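Local coordinates for protein catechol 1,2-dioxygenase (Acinetobacter sp., PDB 1DLT) that catalyses the iron(III)-dependent intradiol cleavage of catechol by dioxygen to cis,cis-muconate, the first step of its breakdown through the beta-ketoadipate pathway, at residues A[153-158]-A[223-228]. Sequence-based numbering, arbitrary orientation.
Sequences VEIWHA and AHIHYF. With FE (Fe (III) ion), chain C; CAQ (catechol), chain D.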
loop_
_atom_site.group_PDB
_atom_site.type_symbol
_atom_site.label_atom_id
_atom_site.label_comp_id
_atom_site.label_asym_id
_atom_site.label_seq_id
_atom_site.Cartn_x
_atom_site.Cartn_y
_atom_site.Cartn_z
ATOM N N VAL A 153 8.353 -33.281 -0.300
ATOM C CA VAL A 153 9.355 -32.235 -0.120
ATOM C C VAL A 153 9.282 -31.275 -1.319
ATOM O O VAL A 153 9.539 -31.678 -2.459
ATOM C CB VAL A 153 10.774 -32.853 -0.008
ATOM C CG1 VAL A 153 11.801 -31.773 0.274
ATOM C CG2 VAL A 153 10.791 -33.916 1.099
ATOM N N GLU A 154 8.875 -30.033 -1.081
ATOM C CA GLU A 154 8.824 -29.076 -2.162
ATOM C C GLU A 154 10.051 -28.158 -2.061
ATOM O O GLU A 154 10.336 -27.620 -1.006
ATOM C CB GLU A 154 7.544 -28.270 -2.088
ATOM C CG GLU A 154 6.350 -29.160 -2.161
ATOM C CD GLU A 154 5.077 -28.388 -2.142
ATOM O OE1 GLU A 154 4.853 -27.615 -3.096
ATOM O OE2 GLU A 154 4.309 -28.572 -1.174
ATOM N N ILE A 155 10.762 -27.988 -3.167
ATOM C CA ILE A 155 11.962 -27.188 -3.190
ATOM C C ILE A 155 11.972 -26.175 -4.328
ATOM O O ILE A 155 11.664 -26.501 -5.474
ATOM C CB ILE A 155 13.211 -28.084 -3.364
ATOM C CG1 ILE A 155 13.212 -29.166 -2.281
ATOM C CG2 ILE A 155 14.496 -27.253 -3.264
ATOM C CD1 ILE A 155 14.443 -30.058 -2.300
ATOM N N TRP A 156 12.310 -24.936 -4.019
ATOM C CA TRP A 156 12.410 -23.944 -5.069
ATOM C C TRP A 156 13.559 -23.029 -4.708
ATOM O O TRP A 156 13.847 -22.817 -3.538
ATOM C CB TRP A 156 11.090 -23.175 -5.259
ATOM C CG TRP A 156 10.564 -22.317 -4.101
ATOM C CD1 TRP A 156 10.561 -20.946 -4.027
ATOM C CD2 TRP A 156 9.906 -22.778 -2.900
ATOM N NE1 TRP A 156 9.939 -20.528 -2.857
ATOM C CE2 TRP A 156 9.532 -21.628 -2.154
ATOM C CE3 TRP A 156 9.598 -24.049 -2.384
ATOM C CZ2 TRP A 156 8.878 -21.715 -0.938
ATOM C CZ3 TRP A 156 8.944 -24.132 -1.164
ATOM C CH2 TRP A 156 8.592 -22.970 -0.453
ATOM N N HIS A 157 14.248 -22.526 -5.720
ATOM C CA HIS A 157 15.374 -21.626 -5.477
ATOM C C HIS A 157 15.679 -20.827 -6.751
ATOM O O HIS A 157 15.053 -21.038 -7.791
ATOM C CB HIS A 157 16.582 -22.445 -5.012
ATOM C CG HIS A 157 17.145 -23.352 -6.062
ATOM N ND1 HIS A 157 17.947 -22.901 -7.092
ATOM C CD2 HIS A 157 17.058 -24.696 -6.213
ATOM C CE1 HIS A 157 18.334 -23.929 -7.827
ATOM N NE2 HIS A 157 17.807 -25.031 -7.318
ATOM N N ALA A 158 16.629 -19.906 -6.653
ATOM C CA ALA A 158 16.997 -19.048 -7.766
ATOM C C ALA A 158 18.182 -19.604 -8.544
ATOM O O ALA A 158 18.835 -20.548 -8.091
ATOM C CB ALA A 158 17.332 -17.658 -7.235
ATOM N N ALA A 223 22.601 -16.757 -0.540
ATOM C CA ALA A 223 22.153 -17.842 -1.414
ATOM C C ALA A 223 21.377 -18.823 -0.509
ATOM O O ALA A 223 21.857 -19.209 0.568
ATOM C CB ALA A 223 23.351 -18.531 -2.057
ATOM N N HIS A 224 20.175 -19.208 -0.942
ATOM C CA HIS A 224 19.346 -20.082 -0.128
ATOM C C HIS A 224 18.401 -20.944 -0.952
ATOM O O HIS A 224 18.125 -20.673 -2.131
ATOM C CB HIS A 224 18.506 -19.264 0.845
ATOM C CG HIS A 224 17.585 -18.317 0.161
ATOM N ND1 HIS A 224 18.025 -17.157 -0.432
ATOM C CD2 HIS A 224 16.269 -18.414 -0.130
ATOM C CE1 HIS A 224 17.024 -16.571 -1.059
ATOM N NE2 HIS A 224 15.943 -17.318 -0.891
ATOM N N ILE A 225 17.901 -21.981 -0.296
ATOM C CA ILE A 225 16.998 -22.920 -0.932
ATOM C C ILE A 225 15.771 -23.107 -0.054
ATOM O O ILE A 225 15.894 -23.396 1.134
ATOM C CB ILE A 225 17.687 -24.272 -1.145
ATOM C CG1 ILE A 225 18.945 -24.053 -1.993
ATOM C CG2 ILE A 225 16.703 -25.248 -1.844
ATOM C CD1 ILE A 225 19.846 -25.294 -2.231
ATOM N N HIS A 226 14.601 -22.939 -0.649
ATOM C CA HIS A 226 13.334 -23.047 0.057
ATOM C C HIS A 226 12.815 -24.491 0.162
ATOM O O HIS A 226 13.047 -25.314 -0.734
ATOM C CB HIS A 226 12.279 -22.228 -0.674
ATOM C CG HIS A 226 12.496 -20.756 -0.622
ATOM N ND1 HIS A 226 11.970 -19.967 0.379
ATOM C CD2 HIS A 226 13.155 -19.922 -1.456
ATOM C CE1 HIS A 226 12.295 -18.705 0.152
ATOM N NE2 HIS A 226 13.011 -18.654 -0.952
ATOM N N TYR A 227 12.095 -24.762 1.250
ATOM C CA TYR A 227 11.491 -26.052 1.494
ATOM C C TYR A 227 10.090 -25.931 2.093
ATOM O O TYR A 227 9.829 -25.072 2.921
ATOM C CB TYR A 227 12.267 -26.894 2.540
ATOM C CG TYR A 227 13.552 -27.567 2.131
ATOM C CD1 TYR A 227 14.762 -26.880 2.146
ATOM C CD2 TYR A 227 13.560 -28.912 1.774
ATOM C CE1 TYR A 227 15.956 -27.530 1.825
ATOM C CE2 TYR A 227 14.745 -29.571 1.447
ATOM C CZ TYR A 227 15.934 -28.873 1.482
ATOM O OH TYR A 227 17.117 -29.512 1.238
ATOM N N PHE A 228 9.215 -26.818 1.643
ATOM C CA PHE A 228 7.903 -27.047 2.231
ATOM C C PHE A 228 7.981 -28.569 2.423
ATOM O O PHE A 228 8.392 -29.287 1.497
ATOM C CB PHE A 228 6.787 -26.816 1.302
ATOM C CG PHE A 228 6.154 -25.462 1.298
ATOM C CD1 PHE A 228 6.179 -24.594 2.424
ATOM C CD2 PHE A 228 5.451 -25.072 0.187
ATOM C CE1 PHE A 228 5.457 -23.355 2.366
ATOM C CE2 PHE A 228 4.747 -23.869 0.126
ATOM C CZ PHE A 228 4.747 -23.010 1.222
HETATM FE FE FE C . 13.986 -17.122 -1.736
HETATM C C1 CAQ D . 12.184 -12.630 0.152
HETATM C C2 CAQ D . 12.483 -13.925 0.677
HETATM C C3 CAQ D . 13.164 -14.846 -0.106
HETATM O O3 CAQ D . 13.451 -16.096 0.395
HETATM C C4 CAQ D . 13.563 -14.520 -1.389
HETATM O O4 CAQ D . 14.240 -15.442 -2.147
HETATM C C5 CAQ D . 13.285 -13.277 -1.918
HETATM C C6 CAQ D . 12.579 -12.310 -1.128
HETATM O O HOH W 1 16.935 -19.041 -3.789
HETATM O O HOH W 2 12.177 -15.519 -1.958
#
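Both histidine ligands of the ferric site of this intradiol dioxygenase come from 223-228, whose strand runs antiparallel to that of 153-158; there the W156 indole lies against H226. Imidazole and five-membered ring form an offset stack with planes 7° apart and centroids separated by 4.2 Å, while CB of H226 sits over the six-membered ring, 3.3 Å from its centroid, in a CH-pi contact. The indole reaches this neighbour because its CG stands between the backbone N and the carbonyl carbon (chi1 63°), which turns the ring toward 223-228, over H226. Farther from the metal, the W156 edge bearing CH2 meets the face of F228, 3.8 Å from CD2, completing an aromatic cluster that Y110 joins edge-to-face. H226 N donates to W156 O at 3.0 Å, the return bond from W156 N to H226 O is weak, and E154 and F228 bond both ways through their backbones. On the other face of the sheet, Y227 runs alongside V153 and I155, and CG2 of I155 presses tightly on CG2 of I225 (3.3 Å). Iron is bound by NE2 of H224 (2.1 Å), whose ND1 is hydrogen-bonded to P222 O, by NE2 of H226 (2.0 Å), both catechol oxygens and Y164. The bond at its N fixes the H226 backbone, and the W156 contacts probably limit rotation of the imidazole, consistent with NE2 being held toward the iron.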